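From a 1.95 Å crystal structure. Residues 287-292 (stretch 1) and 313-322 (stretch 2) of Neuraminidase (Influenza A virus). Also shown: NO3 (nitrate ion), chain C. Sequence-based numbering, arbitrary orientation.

Stretch 1 287-292: SQNGFV
Stretch 2, residues 313-322: FSNKRTGRSG

Residues 287-292 and 313-322 pair as antiparallel neighbours on both sides of a bulge, burying 574 Å² between them. Strand 289-292 lies against a second stretch that turns a corner at Ser314, Asn315 and Lys316 before running on as a strand through Gly322; the axes of strands 289-292 and 317-322 approach to 5.0 Å, with 63° between their N-to-C directions.

Two bridges set the register. Phe291 and Phe313 form a hydrogen-bonded pair (CA to CA 4.9 Å), Phe291 N donating to Phe313 O at 2.9 Å and Phe313 N to Phe291 O at 3.2 Å. Asn289 and Arg317 form a non-hydrogen-bonded pair (CA to CA 4.4 Å), flanked by Gly290 N to Lys316 O at 2.8 Å and Thr318 N to Gln288 O at 3.1 Å. Between the bridges the register shifts by two, and Gly290 occupies the tight point: its CA lies 3.2 Å from Phe313 O and 3.3 Å from Ser314 O. With phi/psi of 77/170, it adopts a conformation that favours glycine, and an ideal CB would clash with both carbonyl oxygens. Extended backbone continues at Phe291 (-151/130) and Thr318 (-123/155), whereas Gln288 is at -82/55.

Polar side chains reinforce this ladder by reaching backbone carbonyls. Gln288, its CB directed toward the second stretch and its chi angles -137°, 172° and -83°, places NE2 2.8 Å from Thr318 O. Asn289 (chi1 m, chi2 84°) donates from ND2 to Asn315 O at 2.7 Å, securing the corner, while its OD1 accepts from Ser287 OG at 2.6 Å; the amide thus serves as donor and acceptor at once. Thr318, chi1 p, donates from OG1 to Gly290 O at 2.9 Å, so that its buried hydroxyl is satisfied.

Apolar packing gathers on the sheet face bearing Phe291 and Phe313. Phe291 (chi1 -152°, chi2 66°) is buried, its CB meeting the edge of the Phe313 ring 4.1 Å from CD2. Phe291 CZ comes within 3.5 Å of Ser321 OG, where chi1 is p. Phe313 (chi1 m, chi2 -83°) leads its ring end away from the first stretch. Asn289 and Arg317 share the other face. The extended Arg317 side chain, with chi1 to chi3 all t, carries its guanidinium with one face over Gln288 CB, and its CG lies 3.5 Å from Gln288 O.

One water accepts from Gln288 N at 3.0 Å and, weakly, from Arg317 NH1 at 3.2 Å. Beyond the interface, Arg320 NE donates to nitrate O1 at 2.9 Å.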

# COMPACT_ATOMS: atom_id res chain seq x y z
N SER A 287 36.63 20.77 3.83
CA SER A 287 35.48 20.19 4.51
C SER A 287 34.64 19.42 3.51
O SER A 287 34.71 19.67 2.31
CB SER A 287 34.62 21.29 5.13
OG SER A 287 33.94 22.03 4.12
N GLN A 288 33.84 18.49 4.01
CA GLN A 288 32.97 17.68 3.16
C GLN A 288 31.71 18.47 2.84
O GLN A 288 30.60 18.02 3.10
CB GLN A 288 32.62 16.39 3.90
CG GLN A 288 32.66 15.16 3.07
CD GLN A 288 32.48 13.93 3.92
OE1 GLN A 288 33.44 13.44 4.51
NE2 GLN A 288 31.25 13.45 4.02
N ASN A 289 31.89 19.67 2.29
CA ASN A 289 30.76 20.53 1.99
C ASN A 289 30.67 20.86 0.51
O ASN A 289 31.69 20.99 -0.16
CB ASN A 289 30.88 21.82 2.80
CG ASN A 289 30.70 21.59 4.28
OD1 ASN A 289 31.65 21.23 4.98
ND2 ASN A 289 29.48 21.75 4.75
N GLY A 290 29.44 21.00 0.02
CA GLY A 290 29.19 21.34 -1.36
C GLY A 290 29.38 20.15 -2.29
O GLY A 290 29.89 19.11 -1.88
N PHE A 291 28.98 20.31 -3.55
CA PHE A 291 29.23 19.30 -4.57
C PHE A 291 29.33 19.99 -5.92
O PHE A 291 28.45 20.79 -6.30
CB PHE A 291 28.12 18.25 -4.59
CG PHE A 291 28.56 16.90 -5.08
CD1 PHE A 291 29.46 16.13 -4.37
CD2 PHE A 291 28.01 16.36 -6.23
CE1 PHE A 291 29.84 14.88 -4.81
CE2 PHE A 291 28.39 15.09 -6.67
CZ PHE A 291 29.30 14.36 -5.96
N VAL A 292 30.39 19.67 -6.64
CA VAL A 292 30.69 20.35 -7.89
C VAL A 292 30.92 19.36 -9.04
O VAL A 292 31.71 18.41 -8.93
CB VAL A 292 31.94 21.24 -7.71
CG1 VAL A 292 32.36 21.87 -9.03
CG2 VAL A 292 31.66 22.31 -6.67
N PHE A 313 25.80 22.11 -5.02
CA PHE A 313 25.64 22.54 -3.63
C PHE A 313 26.89 23.33 -3.24
O PHE A 313 27.98 23.05 -3.74
CB PHE A 313 25.50 21.32 -2.70
CG PHE A 313 24.24 20.53 -2.91
CD1 PHE A 313 23.05 20.92 -2.32
CD2 PHE A 313 24.25 19.39 -3.70
CE1 PHE A 313 21.88 20.18 -2.51
CE2 PHE A 313 23.09 18.65 -3.90
CZ PHE A 313 21.91 19.04 -3.30
N SER A 314 26.75 24.32 -2.36
CA SER A 314 27.91 25.07 -1.89
C SER A 314 28.25 24.73 -0.45
O SER A 314 29.40 24.42 -0.14
CB SER A 314 27.70 26.58 -1.99
OG SER A 314 27.47 26.97 -3.33
N ASN A 315 27.26 24.81 0.42
CA ASN A 315 27.48 24.65 1.85
C ASN A 315 26.90 23.37 2.45
O ASN A 315 27.40 22.90 3.47
CB ASN A 315 26.92 25.87 2.59
CG ASN A 315 27.68 27.14 2.25
OD1 ASN A 315 28.91 27.19 2.34
ND2 ASN A 315 26.95 28.17 1.85
N LYS A 316 25.87 22.80 1.83
CA LYS A 316 25.27 21.58 2.38
C LYS A 316 26.34 20.52 2.53
O LYS A 316 27.22 20.39 1.69
CB LYS A 316 24.15 21.05 1.47
CG LYS A 316 22.77 21.08 2.11
CD LYS A 316 21.69 20.58 1.14
CE LYS A 316 20.29 20.80 1.70
NZ LYS A 316 20.21 20.55 3.18
N ARG A 317 26.28 19.76 3.62
CA ARG A 317 27.24 18.69 3.84
C ARG A 317 26.86 17.50 2.95
O ARG A 317 25.69 17.11 2.89
CB ARG A 317 27.26 18.26 5.29
CG ARG A 317 28.34 17.25 5.61
CD ARG A 317 28.39 16.96 7.10
NE ARG A 317 29.27 15.83 7.41
CZ ARG A 317 30.53 15.93 7.82
NH1 ARG A 317 31.09 17.13 7.99
NH2 ARG A 317 31.23 14.84 8.08
N THR A 318 27.85 16.95 2.26
CA THR A 318 27.58 15.86 1.31
C THR A 318 28.41 14.64 1.67
O THR A 318 29.44 14.78 2.33
CB THR A 318 27.85 16.31 -0.15
OG1 THR A 318 29.16 16.85 -0.24
CG2 THR A 318 26.84 17.38 -0.57
N GLY A 319 27.94 13.45 1.29
CA GLY A 319 28.71 12.24 1.53
C GLY A 319 28.98 11.41 0.28
O GLY A 319 29.47 11.92 -0.73
N ARG A 320 28.67 10.12 0.38
CA ARG A 320 28.88 9.16 -0.71
C ARG A 320 28.10 9.56 -1.96
O ARG A 320 27.05 10.21 -1.87
CB ARG A 320 28.43 7.75 -0.26
CG ARG A 320 29.26 7.16 0.92
CD ARG A 320 28.63 5.91 1.55
NE ARG A 320 28.24 4.91 0.55
CZ ARG A 320 27.00 4.74 0.09
NH1 ARG A 320 26.00 5.47 0.56
NH2 ARG A 320 26.76 3.80 -0.83
N SER A 321 28.59 9.16 -3.13
CA SER A 321 27.83 9.35 -4.35
C SER A 321 28.17 8.24 -5.34
O SER A 321 29.23 7.62 -5.26
CB SER A 321 28.11 10.74 -4.95
OG SER A 321 29.50 10.89 -5.25
N GLY A 322 27.28 7.98 -6.29
CA GLY A 322 27.56 6.95 -7.29
C GLY A 322 26.50 6.89 -8.35
O GLY A 322 25.47 7.58 -8.25
N NO3 C . 31.72 4.38 1.76
O1 NO3 C . 30.92 3.79 0.78
O2 NO3 C . 31.87 3.76 3.02
O3 NO3 C . 32.36 5.60 1.50
O HOH W 1 34.09 17.62 6.86